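Local coordinates for protein pyruvate kinase (Toxoplasma gondii, PDB 3GG8) that probably catalyses the last step of glycolysis, transferring the phosphate of phosphoenolpyruvate to ADP to yield pyruvate and ATP, at residues K56-G61 / K89-A94; K446-Q449 / T455-Q458; R79-I84 / L96-D101; C65-S70 / L214-P219; N409-L414 / E480-G485. All blocks are in the same frame, centred on the assembly; numbering follows the deposited sequence. Where two conformers were deposited one is given.

Contact 1: residues K56-G61 / K89-A94; sequences KMIDAG and KQRPEA
The Arg91 guanidinium and the Asp59 carboxylate lie edge to edge in almost one plane, 8° apart, in a bidentate side-on salt bridge between the last turn of helix 51-60 and the residue that follows helix 74-90, on the outside of the (beta/alpha)8 barrel. Arg91 NE reaches Asp59 OD1 at 2.8 Å, and the longer arm runs from Arg91 NH2 to Asp59 OD2 at 3.2 Å. Both carboxylate oxygens use their syn lone pairs, and both bonds are nearly straight. The third nitrogen turns back to its own chain, Arg91 NH1 donating to Gln90 O at 2.8 Å from above the carbonyl plane, so three bonds fix the rotation of the guanidinium. Its reach to Asp59 depends on a bend at chi2 (-77°), which swings the chain out of the extended form.

Beside the salt bridge Ile58 supplies the apolar part. Ile58 CD1 lies 4.1 Å from Arg91 CG, while Arg91 also rests on Val55, one turn before Asp59. A type I turn from Arg91 to Ala94 brings the alanine methyl back toward the helix. Gly61, with positive phi, closes helix 51-60 in a Schellman motif just beyond the salt bridge. The second branch of Ile58, anti to the backbone N, completes the packing: Ile58 CG2 lies 3.8 Å from Ala94 CB.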
# COMPACT_ATOMS: atom_id res chain seq x y z
N LYS C 56 28.89 26.08 28.54
CA LYS C 56 27.91 25.19 29.18
C LYS C 56 26.67 24.98 28.32
O LYS C 56 26.04 23.93 28.36
CB LYS C 56 27.50 25.74 30.54
CG LYS C 56 28.56 25.59 31.61
CD LYS C 56 28.13 26.18 32.94
CE LYS C 56 29.27 26.14 33.92
NZ LYS C 56 28.85 26.59 35.27
N MET C 57 26.33 25.98 27.52
CA MET C 57 25.20 25.90 26.61
C MET C 57 25.51 25.05 25.39
O MET C 57 24.64 24.34 24.92
CB MET C 57 24.72 27.29 26.21
CG MET C 57 23.91 27.91 27.32
SD MET C 57 23.65 29.66 27.09
CE MET C 57 22.49 29.70 25.74
N ILE C 58 26.74 25.12 24.90
CA ILE C 58 27.17 24.21 23.85
C ILE C 58 27.01 22.76 24.32
O ILE C 58 26.41 21.94 23.61
CB ILE C 58 28.62 24.44 23.41
CG1 ILE C 58 28.79 25.81 22.75
CG2 ILE C 58 29.09 23.30 22.48
CD1 ILE C 58 30.23 26.22 22.54
N ASP C 59 27.54 22.44 25.50
CA ASP C 59 27.48 21.06 26.03
C ASP C 59 26.03 20.62 26.19
O ASP C 59 25.72 19.46 26.04
CB ASP C 59 28.22 20.91 27.38
CG ASP C 59 29.70 21.21 27.28
OD1 ASP C 59 30.27 21.13 26.17
OD2 ASP C 59 30.32 21.50 28.34
N ALA C 60 25.16 21.58 26.48
CA ALA C 60 23.75 21.31 26.75
C ALA C 60 22.92 21.03 25.49
O ALA C 60 21.84 20.45 25.58
CB ALA C 60 23.15 22.46 27.53
N GLY C 61 23.42 21.46 24.33
CA GLY C 61 22.71 21.28 23.06
C GLY C 61 22.56 22.49 22.14
O GLY C 61 21.91 22.38 21.10
N LYS C 89 36.47 28.30 20.99
CA LYS C 89 37.88 27.96 21.15
C LYS C 89 38.06 26.88 22.21
O LYS C 89 38.96 26.06 22.13
CB LYS C 89 38.72 29.20 21.46
CG LYS C 89 39.09 29.96 20.20
CD LYS C 89 39.56 31.36 20.49
CE LYS C 89 40.13 31.98 19.24
NZ LYS C 89 39.82 33.43 19.13
N GLN C 90 37.14 26.88 23.18
CA GLN C 90 37.11 25.89 24.25
C GLN C 90 36.45 24.59 23.80
O GLN C 90 36.65 23.55 24.41
CB GLN C 90 36.37 26.46 25.46
CG GLN C 90 36.99 27.72 26.03
CD GLN C 90 36.62 27.97 27.47
OE1 GLN C 90 36.29 27.04 28.21
NE2 GLN C 90 36.69 29.22 27.89
N ARG C 91 35.65 24.68 22.74
CA ARG C 91 35.00 23.54 22.11
C ARG C 91 35.30 23.55 20.62
O ARG C 91 34.50 24.06 19.82
CB ARG C 91 33.48 23.58 22.36
CG ARG C 91 33.07 23.53 23.83
CD ARG C 91 33.18 22.12 24.41
NE ARG C 91 32.90 22.10 25.85
CZ ARG C 91 33.80 22.31 26.81
NH1 ARG C 91 35.07 22.59 26.52
NH2 ARG C 91 33.42 22.26 28.08
N PRO C 92 36.46 23.00 20.23
CA PRO C 92 36.90 23.10 18.83
C PRO C 92 36.08 22.24 17.88
O PRO C 92 36.19 22.39 16.66
CB PRO C 92 38.35 22.61 18.87
CG PRO C 92 38.71 22.50 20.32
CD PRO C 92 37.44 22.26 21.05
N GLU C 93 35.24 21.35 18.42
CA GLU C 93 34.43 20.49 17.57
C GLU C 93 33.06 21.07 17.25
O GLU C 93 32.42 20.63 16.29
CB GLU C 93 34.31 19.08 18.15
CG GLU C 93 35.56 18.26 17.87
CD GLU C 93 35.59 16.95 18.62
OE1 GLU C 93 34.53 16.52 19.13
OE2 GLU C 93 36.69 16.35 18.70
N ALA C 94 32.64 22.07 18.02
CA ALA C 94 31.36 22.73 17.82
C ALA C 94 31.47 23.82 16.76
O ALA C 94 32.41 24.63 16.77
CB ALA C 94 30.85 23.31 19.12

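Contact 2: residues K446-Q449 / T455-Q458; sequences KHLQ and TTMQ
This is a small buried packing contact inside a beta-alpha-beta unit of the C-terminal alpha/beta domain, made where the chain leaves helix 442-447 and returns as strand 454-458 at one border of the five-stranded sheet. No hydrogen bond crosses it. Thr456 is the residue of the strand that faces the short 3-10 turn, and it meets both Leu448 and Gln449 there.

Gln449 approaches with the nitrogen end of its amide. CG stands beside the backbone N and the chain bends again at chi2 (-59°), a fold that curls the amide back over the end of the helix. There Gln449 NE2 donates to Ile445 O, its strongest polar partner, and Thr456 packs against a group already held by that bond. The Gln449 and Thr456 side chains cross at about a right angle.

Leu448 comes in beside the hydroxyl: Leu448 CB is 3.9 Å from Thr456 OG1 and Leu448 CD2 4.1 Å from the same oxygen. This buried hydroxyl has no polar partner in the model. Leu448 also touches Ala437 of the adjoining strand 435-439, and Thr456 touches Ile445, so the end of the helix is packed against the sheet. The closest approach is that of the threonine methyl to the amide, Thr456 CG2 to Gln449 NE2, at 3.2 Å.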
# COMPACT_ATOMS: atom_id res chain seq x y z
N LYS C 446 28.29 25.24 8.79
CA LYS C 446 27.50 26.15 9.61
C LYS C 446 26.00 26.14 9.24
O LYS C 446 25.14 26.13 10.13
CB LYS C 446 28.05 27.58 9.52
CG LYS C 446 29.49 27.76 10.05
CD LYS C 446 29.50 28.04 11.53
CE LYS C 446 30.90 28.29 12.05
NZ LYS C 446 31.45 29.60 11.61
N HIS C 447 25.69 26.14 7.94
CA HIS C 447 24.30 26.11 7.48
C HIS C 447 23.56 24.85 7.92
O HIS C 447 22.36 24.85 8.14
CB HIS C 447 24.23 26.26 5.95
CG HIS C 447 24.67 27.61 5.46
ND1 HIS C 447 25.36 27.77 4.27
CD2 HIS C 447 24.52 28.85 5.98
CE1 HIS C 447 25.60 29.06 4.08
NE2 HIS C 447 25.11 29.73 5.10
N LEU C 448 24.32 23.77 8.07
CA LEU C 448 23.78 22.46 8.40
C LEU C 448 23.40 22.30 9.87
O LEU C 448 22.82 21.29 10.25
CB LEU C 448 24.81 21.39 8.01
CG LEU C 448 24.68 20.54 6.73
CD1 LEU C 448 23.64 21.00 5.72
CD2 LEU C 448 26.05 20.36 6.09
N GLN C 449 23.71 23.31 10.68
CA GLN C 449 23.44 23.25 12.12
C GLN C 449 21.95 23.43 12.38
O GLN C 449 21.49 23.32 13.51
CB GLN C 449 24.24 24.32 12.86
CG GLN C 449 25.75 24.19 12.69
CD GLN C 449 26.28 22.85 13.18
OE1 GLN C 449 25.96 22.40 14.28
NE2 GLN C 449 27.12 22.23 12.36
N THR C 455 24.53 15.72 12.27
CA THR C 455 25.70 16.34 12.89
C THR C 455 26.79 16.48 11.84
O THR C 455 26.71 15.94 10.74
CB THR C 455 26.22 15.64 14.17
OG1 THR C 455 26.92 14.44 13.81
CG2 THR C 455 25.08 15.32 15.15
N THR C 456 27.84 17.21 12.17
CA THR C 456 28.67 17.77 11.15
C THR C 456 30.12 17.47 11.49
O THR C 456 30.47 17.40 12.66
CB THR C 456 28.29 19.27 11.05
OG1 THR C 456 27.77 19.58 9.75
CG2 THR C 456 29.39 20.19 11.47
N MET C 457 30.94 17.21 10.47
CA MET C 457 32.39 17.13 10.63
C MET C 457 33.06 17.82 9.44
O MET C 457 32.94 17.35 8.30
CB MET C 457 32.86 15.66 10.75
CG MET C 457 34.34 15.45 11.03
SD MET C 457 34.80 13.69 11.07
CE MET C 457 36.58 13.83 11.13
N GLN C 458 33.76 18.93 9.69
CA GLN C 458 34.55 19.59 8.64
C GLN C 458 35.75 18.74 8.25
O GLN C 458 36.38 18.10 9.08
CB GLN C 458 34.98 21.02 9.00
CG GLN C 458 35.50 21.80 7.77
CD GLN C 458 35.90 23.24 8.04
OE1 GLN C 458 35.24 23.95 8.81
NE2 GLN C 458 36.96 23.70 7.38

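Contact 3: residues R79-I84 / L96-D101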
# COMPACT_ATOMS: atom_id res chain seq x y z
N ARG C 79 30.58 42.39 20.74
CA ARG C 79 31.10 41.78 21.98
C ARG C 79 30.57 40.37 22.12
O ARG C 79 31.31 39.47 22.50
CB ARG C 79 30.68 42.55 23.23
CG ARG C 79 31.13 44.00 23.31
CD ARG C 79 30.57 44.68 24.60
NE ARG C 79 31.44 45.75 25.07
CZ ARG C 79 32.39 45.61 25.99
NH1 ARG C 79 32.61 44.43 26.57
NH2 ARG C 79 33.12 46.66 26.34
N THR C 80 29.27 40.22 21.83
CA THR C 80 28.58 38.92 21.85
C THR C 80 29.22 37.94 20.87
O THR C 80 29.51 36.80 21.24
CB THR C 80 27.08 39.07 21.52
OG1 THR C 80 26.47 39.90 22.50
CG2 THR C 80 26.38 37.71 21.53
N VAL C 81 29.45 38.39 19.64
CA VAL C 81 30.12 37.57 18.65
C VAL C 81 31.54 37.14 19.10
O VAL C 81 31.91 35.97 18.94
CB VAL C 81 30.14 38.27 17.28
CG1 VAL C 81 31.03 37.54 16.31
CG2 VAL C 81 28.70 38.39 16.73
N GLN C 82 32.30 38.07 19.69
CA GLN C 82 33.65 37.81 20.21
C GLN C 82 33.62 36.70 21.27
O GLN C 82 34.52 35.86 21.35
CB GLN C 82 34.25 39.11 20.77
CG GLN C 82 34.78 40.07 19.68
CD GLN C 82 34.87 41.55 20.11
OE1 GLN C 82 35.11 41.88 21.28
NE2 GLN C 82 34.71 42.44 19.14
N ASN C 83 32.57 36.73 22.09
CA ASN C 83 32.35 35.74 23.14
C ASN C 83 31.95 34.36 22.59
O ASN C 83 32.34 33.34 23.15
CB ASN C 83 31.28 36.23 24.12
CG ASN C 83 31.73 37.41 24.97
OD1 ASN C 83 32.91 37.59 25.28
ND2 ASN C 83 30.76 38.23 25.37
N ILE C 84 31.15 34.33 21.53
CA ILE C 84 30.83 33.09 20.83
C ILE C 84 32.14 32.49 20.33
O ILE C 84 32.39 31.30 20.52
CB ILE C 84 29.90 33.33 19.58
CG1 ILE C 84 28.64 34.13 19.91
CG2 ILE C 84 29.58 32.01 18.83
CD1 ILE C 84 27.66 33.46 20.74
N LEU C 96 28.98 26.24 15.80
CA LEU C 96 27.77 27.00 16.04
C LEU C 96 27.52 27.97 14.89
O LEU C 96 28.44 28.65 14.43
CB LEU C 96 27.94 27.82 17.33
CG LEU C 96 28.03 27.08 18.66
CD1 LEU C 96 28.49 28.05 19.75
CD2 LEU C 96 26.68 26.48 19.02
N ALA C 97 26.28 28.04 14.43
CA ALA C 97 25.93 29.04 13.43
C ALA C 97 25.45 30.29 14.13
O ALA C 97 24.96 30.24 15.26
CB ALA C 97 24.87 28.52 12.48
N ILE C 98 25.63 31.42 13.45
CA ILE C 98 25.20 32.72 13.95
C ILE C 98 24.08 33.27 13.05
O ILE C 98 24.23 33.33 11.83
CB ILE C 98 26.40 33.69 14.08
CG1 ILE C 98 27.43 33.10 15.05
CG2 ILE C 98 25.95 35.07 14.54
CD1 ILE C 98 28.74 33.87 15.11
N LEU C 99 22.94 33.57 13.67
CA LEU C 99 21.76 34.08 13.00
C LEU C 99 21.50 35.54 13.44
O LEU C 99 21.34 35.80 14.63
CB LEU C 99 20.56 33.16 13.36
CG LEU C 99 19.13 33.40 12.84
CD1 LEU C 99 18.48 32.11 12.31
CD2 LEU C 99 18.21 34.02 13.89
N LEU C 100 21.50 36.49 12.48
CA LEU C 100 21.06 37.87 12.73
C LEU C 100 19.53 37.95 12.56
O LEU C 100 19.01 37.62 11.49
CB LEU C 100 21.75 38.83 11.78
CG LEU C 100 21.67 40.36 11.94
CD1 LEU C 100 22.69 41.01 11.04
CD2 LEU C 100 20.29 40.93 11.64
N ASP C 101 18.82 38.37 13.60
CA ASP C 101 17.36 38.52 13.54
C ASP C 101 17.01 40.01 13.50
O ASP C 101 17.20 40.73 14.48
CB ASP C 101 16.69 37.82 14.74
CG ASP C 101 15.16 37.82 14.67
OD1 ASP C 101 14.57 38.81 14.16
OD2 ASP C 101 14.53 36.84 15.15
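Leu96, the residue that leads into strand 97-101, makes the first contact of this segment with helix 74-90. Leu96 CD1 lies 4.2 Å from Ile84 CG2, the branch of the isoleucine that also serves the strand proper. Ala97 begins the strand with its methyl directed away from the helix, in keeping with the alternation of a beta strand. Ile98 then turns back toward the helix and carries the largest share of the contact. Its side chain is extended (chi2 172°), which carries CD1 outward to the helix surface. There Ile98 CD1 packs 4.2 Å from Ile84 CG2 and touches Val81 more loosely, 4.5 Å from Val81 CG1. Val81 and Ile84 are one turn apart on the helix, and the single terminal methyl of Ile98 meets both. All four participating side chains are buried and apolar, and no hydrogen bond links the segments. Asp101, at the far end of the strand, forms salt bridges with Arg66 and Lys255.

The packing belongs to the beta-alpha-beta crossover formed by strand 62-68, helix 74-90 and strand 97-101 of the (beta/alpha)8 barrel, with the helix covering the outside of the two parallel strands. Ile84 also reaches Cys65 of strand 62-68 and Leu54 of helix 51-60, while Leu96 touches Ile58 of that same helix. On its other flank strand 97-101 pairs with strand 224-227, where Leu100 packs on Ile225.

Contact 4: residues C65-S70 / L214-P219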
# COMPACT_ATOMS: atom_id res chain seq x y z
N CYS C 65 23.26 30.39 17.45
CA CYS C 65 23.20 31.63 18.23
C CYS C 65 22.46 32.74 17.48
O CYS C 65 22.95 33.26 16.47
CB CYS C 65 24.61 32.11 18.56
SG CYS C 65 25.57 30.88 19.46
N ARG C 66 21.30 33.11 18.03
CA ARG C 66 20.47 34.20 17.55
C ARG C 66 20.86 35.53 18.18
O ARG C 66 20.85 35.67 19.41
CB ARG C 66 19.01 33.91 17.86
CG ARG C 66 18.07 35.10 17.60
CD ARG C 66 16.63 34.62 17.65
NE ARG C 66 15.63 35.68 17.43
CZ ARG C 66 15.01 36.34 18.40
NH1 ARG C 66 15.29 36.06 19.68
NH2 ARG C 66 14.11 37.28 18.11
N LEU C 67 21.21 36.50 17.34
CA LEU C 67 21.41 37.88 17.74
C LEU C 67 20.13 38.65 17.40
O LEU C 67 19.81 38.86 16.23
CB LEU C 67 22.57 38.48 16.98
CG LEU C 67 23.91 37.74 16.90
CD1 LEU C 67 24.84 38.46 15.93
CD2 LEU C 67 24.53 37.59 18.30
N ASN C 68 19.38 39.03 18.43
CA ASN C 68 18.18 39.83 18.25
C ASN C 68 18.45 41.33 18.04
O ASN C 68 18.60 42.08 19.01
CB ASN C 68 17.23 39.63 19.43
CG ASN C 68 15.91 40.32 19.21
OD1 ASN C 68 15.71 40.99 18.19
ND2 ASN C 68 15.01 40.20 20.17
N PHE C 69 18.46 41.78 16.78
CA PHE C 69 18.71 43.19 16.49
C PHE C 69 17.56 44.17 16.72
O PHE C 69 17.65 45.34 16.31
CB PHE C 69 19.31 43.38 15.09
CG PHE C 69 20.81 43.28 15.03
CD1 PHE C 69 21.45 42.08 15.31
CD2 PHE C 69 21.59 44.39 14.71
CE1 PHE C 69 22.86 41.99 15.25
CE2 PHE C 69 22.98 44.31 14.65
CZ PHE C 69 23.61 43.09 14.91
N SER C 70 16.48 43.72 17.37
CA SER C 70 15.46 44.65 17.89
C SER C 70 16.02 45.56 19.00
O SER C 70 15.46 46.61 19.30
CB SER C 70 14.26 43.89 18.45
OG SER C 70 13.56 43.21 17.43
N LEU C 214 24.23 44.52 6.05
CA LEU C 214 25.43 44.77 5.25
C LEU C 214 26.65 45.08 6.10
O LEU C 214 27.74 44.58 5.82
CB LEU C 214 25.20 45.92 4.26
CG LEU C 214 24.12 45.84 3.16
CD1 LEU C 214 24.06 47.18 2.40
CD2 LEU C 214 24.37 44.69 2.17
N ASN C 215 26.48 45.91 7.14
CA ASN C 215 27.62 46.37 7.92
C ASN C 215 27.88 45.61 9.21
O ASN C 215 28.91 45.83 9.86
CB ASN C 215 27.55 47.89 8.10
CG ASN C 215 27.54 48.62 6.76
OD1 ASN C 215 26.71 49.50 6.52
ND2 ASN C 215 28.44 48.22 5.89
N PHE C 216 26.99 44.68 9.56
CA PHE C 216 27.28 43.74 10.61
C PHE C 216 27.22 42.30 10.09
O PHE C 216 28.24 41.60 10.08
CB PHE C 216 26.34 43.93 11.80
CG PHE C 216 26.78 43.17 13.04
CD1 PHE C 216 27.49 43.82 14.05
CD2 PHE C 216 26.49 41.81 13.17
CE1 PHE C 216 27.90 43.12 15.19
CE2 PHE C 216 26.90 41.10 14.30
CZ PHE C 216 27.61 41.75 15.32
N GLY C 217 26.03 41.87 9.65
CA GLY C 217 25.76 40.48 9.23
C GLY C 217 26.87 39.89 8.36
O GLY C 217 27.39 38.82 8.66
N ILE C 218 27.24 40.61 7.30
CA ILE C 218 28.29 40.17 6.37
C ILE C 218 29.71 40.09 7.01
O ILE C 218 30.28 39.00 7.04
CB ILE C 218 28.31 40.99 5.03
CG1 ILE C 218 27.07 40.65 4.17
CG2 ILE C 218 29.63 40.77 4.25
CD1 ILE C 218 27.03 41.35 2.77
N PRO C 219 30.27 41.23 7.51
CA PRO C 219 31.66 41.17 8.00
C PRO C 219 31.86 40.45 9.33
O PRO C 219 33.00 40.08 9.63
CB PRO C 219 32.07 42.64 8.14
CG PRO C 219 30.79 43.35 8.43
CD PRO C 219 29.72 42.60 7.65
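Phe69 presents its edge to the face of Phe216 in an edge-to-face pair, the ring centroids 5.1 Å apart and the planes at 63°. The leading atom is Phe69 CZ, which stands over one face of Phe216 but displaced from the ring centre toward the rim, 3.6 Å from Phe216 CD2 and 3.7 Å from Phe216 CG. Leu67 approaches the same ring farther out, with Leu67 CD1 3.7 Å from Phe216 CE2, its side chain crossing that of the phenylalanine at about a right angle. Phe216 meets both because its CG is anti to the backbone N (chi1 -168°), which sends the ring off helix 207-217 toward Leu67 and Phe69. The contact thus joins the C-terminal end of barrel strand 62-68 to a helix that precedes strand 224-227, on the outer side of the (beta/alpha)8 barrel. Helix 74-90 contributes further aromatic contacts: His77 stacks with Phe69, and His74 forms an edge-to-face pair with Phe216. Asn68 shapes the turn that carries Phe69: in an Asx turn Ser70 N donates to Asn68 OD1 at 3.0 Å with an N-H...O angle of 162°.

Contact 5: residues N409-L414 / E480-G485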
# COMPACT_ATOMS: atom_id res chain seq x y z
N ASN C 409 20.46 -2.39 8.35
CA ASN C 409 20.65 -2.05 9.77
C ASN C 409 21.96 -1.27 10.01
O ASN C 409 22.75 -1.62 10.89
CB ASN C 409 20.56 -3.32 10.63
CG ASN C 409 20.53 -3.03 12.14
OD1 ASN C 409 20.06 -1.98 12.58
ND2 ASN C 409 21.05 -3.98 12.92
N ALA C 410 22.16 -0.23 9.20
CA ALA C 410 23.37 0.59 9.26
C ALA C 410 23.40 1.45 10.51
O ALA C 410 22.36 1.93 10.97
CB ALA C 410 23.50 1.46 8.02
N ALA C 411 24.59 1.65 11.07
CA ALA C 411 24.76 2.40 12.30
C ALA C 411 24.66 3.90 12.02
O ALA C 411 24.09 4.66 12.82
CB ALA C 411 26.07 2.06 12.95
N ILE C 412 25.19 4.33 10.88
CA ILE C 412 25.09 5.74 10.48
C ILE C 412 25.03 5.93 8.97
O ILE C 412 25.37 5.02 8.21
CB ILE C 412 26.24 6.63 11.06
CG1 ILE C 412 27.61 6.13 10.61
CG2 ILE C 412 26.16 6.76 12.61
CD1 ILE C 412 28.76 6.90 11.25
N ILE C 413 24.59 7.11 8.56
CA ILE C 413 24.62 7.54 7.17
C ILE C 413 25.66 8.65 7.04
O ILE C 413 25.67 9.61 7.81
CB ILE C 413 23.20 7.99 6.66
CG1 ILE C 413 22.18 6.84 6.79
CG2 ILE C 413 23.27 8.47 5.21
CD1 ILE C 413 20.72 7.24 6.46
N LEU C 414 26.57 8.50 6.10
CA LEU C 414 27.54 9.55 5.86
C LEU C 414 27.05 10.33 4.65
O LEU C 414 26.76 9.75 3.59
CB LEU C 414 28.93 8.96 5.60
CG LEU C 414 29.52 7.98 6.63
CD1 LEU C 414 30.91 7.53 6.23
CD2 LEU C 414 29.54 8.59 8.02
N GLU C 480 33.81 5.70 19.65
CA GLU C 480 32.84 4.69 20.07
C GLU C 480 31.40 4.92 19.60
O GLU C 480 30.45 4.54 20.27
CB GLU C 480 32.91 4.46 21.59
CG GLU C 480 34.09 3.59 22.02
CD GLU C 480 34.33 3.57 23.52
OE1 GLU C 480 33.71 4.39 24.24
OE2 GLU C 480 35.14 2.74 23.99
N LEU C 481 31.28 5.55 18.43
CA LEU C 481 29.99 5.78 17.77
C LEU C 481 29.57 4.58 16.93
O LEU C 481 28.38 4.26 16.84
CB LEU C 481 30.08 7.01 16.86
CG LEU C 481 29.87 8.45 17.35
CD1 LEU C 481 30.50 8.75 18.72
CD2 LEU C 481 30.39 9.43 16.28
N VAL C 482 30.55 3.95 16.28
CA VAL C 482 30.30 2.73 15.52
C VAL C 482 31.26 1.65 16.01
O VAL C 482 32.33 1.97 16.52
CB VAL C 482 30.41 2.94 13.98
CG1 VAL C 482 29.35 3.93 13.49
CG2 VAL C 482 31.83 3.38 13.55
N THR C 483 30.85 0.39 15.88
CA THR C 483 31.71 -0.73 16.27
C THR C 483 32.06 -1.61 15.07
O THR C 483 31.30 -1.68 14.10
CB THR C 483 31.09 -1.59 17.41
OG1 THR C 483 29.90 -2.24 16.93
CG2 THR C 483 30.74 -0.74 18.63
N GLU C 484 33.22 -2.26 15.15
CA GLU C 484 33.69 -3.24 14.19
C GLU C 484 32.55 -4.14 13.70
O GLU C 484 31.86 -4.75 14.52
CB GLU C 484 34.78 -4.09 14.87
CG GLU C 484 35.85 -4.69 13.97
CD GLU C 484 35.57 -6.13 13.54
OE1 GLU C 484 34.64 -6.33 12.72
OE2 GLU C 484 36.28 -7.05 14.00
N GLY C 485 32.34 -4.20 12.39
CA GLY C 485 31.36 -5.12 11.80
C GLY C 485 30.02 -4.53 11.41
O GLY C 485 29.26 -5.15 10.66
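Val482 lays one methyl, CG1, against Ala411 and Ile412, where the chain enters strand 412-416. Val482 CG1 is 3.8 Å from Ala411 CB and equally 3.8 Å from Ile412 CD1, with Ile412 CG1 slightly farther from it at 4.0 Å. The methyl therefore fits between the short alanine and the long branch of the isoleucine. Ile412 CG1 takes the position between its backbone N and carbonyl carbon (chi1 59°), and the chain beyond is extended, so that CD1 stretches toward the loop. The side chains of Ile412 and Val482 meet at roughly a right angle. The interaction is wholly apolar, no hydrogen bond crossing between the segments.

Val482 is buried although its loop neighbours Leu481 and Thr483 are exposed. It also packs on Ala476 and Lys477 of helix 465-478 and on Val510 near the C-terminus, while Thr483 N is held by the carboxylate of Glu486. Val482 thus packs between the end of helix 465-478 and the first residues leading into strand 412-416. Here the connection from that helix to strand 487-494 passes over the start of central strand 412-416 in the alpha/beta sheet of the C-terminal domain of pyruvate kinase.

Contacts 1, 3 and 4 belong to the (beta/alpha)8 barrel, and contacts 2 and 5 to the C-terminal alpha/beta domain, where they reach the same sheet with centres 19 Å apart. Contacts 3 and 4 are closest, centres 8 Å apart, joined through the neighbouring strands 62-68 and 97-101. Contact 1 shares helix 74-90 with contact 3, and along the chain its segments alternate with those of contacts 3 and 4. Contact 3 lies inside the loop closed by contact 4, and contact 2 inside that closed by contact 5. Contact 2 meets contact 3 where Lys446 and Gln449 pack on Leu96 and Ala97, linking the two domains; contact 5 is about 7 Å from contact 2 at the nearest atoms but about 22 Å from contact 4.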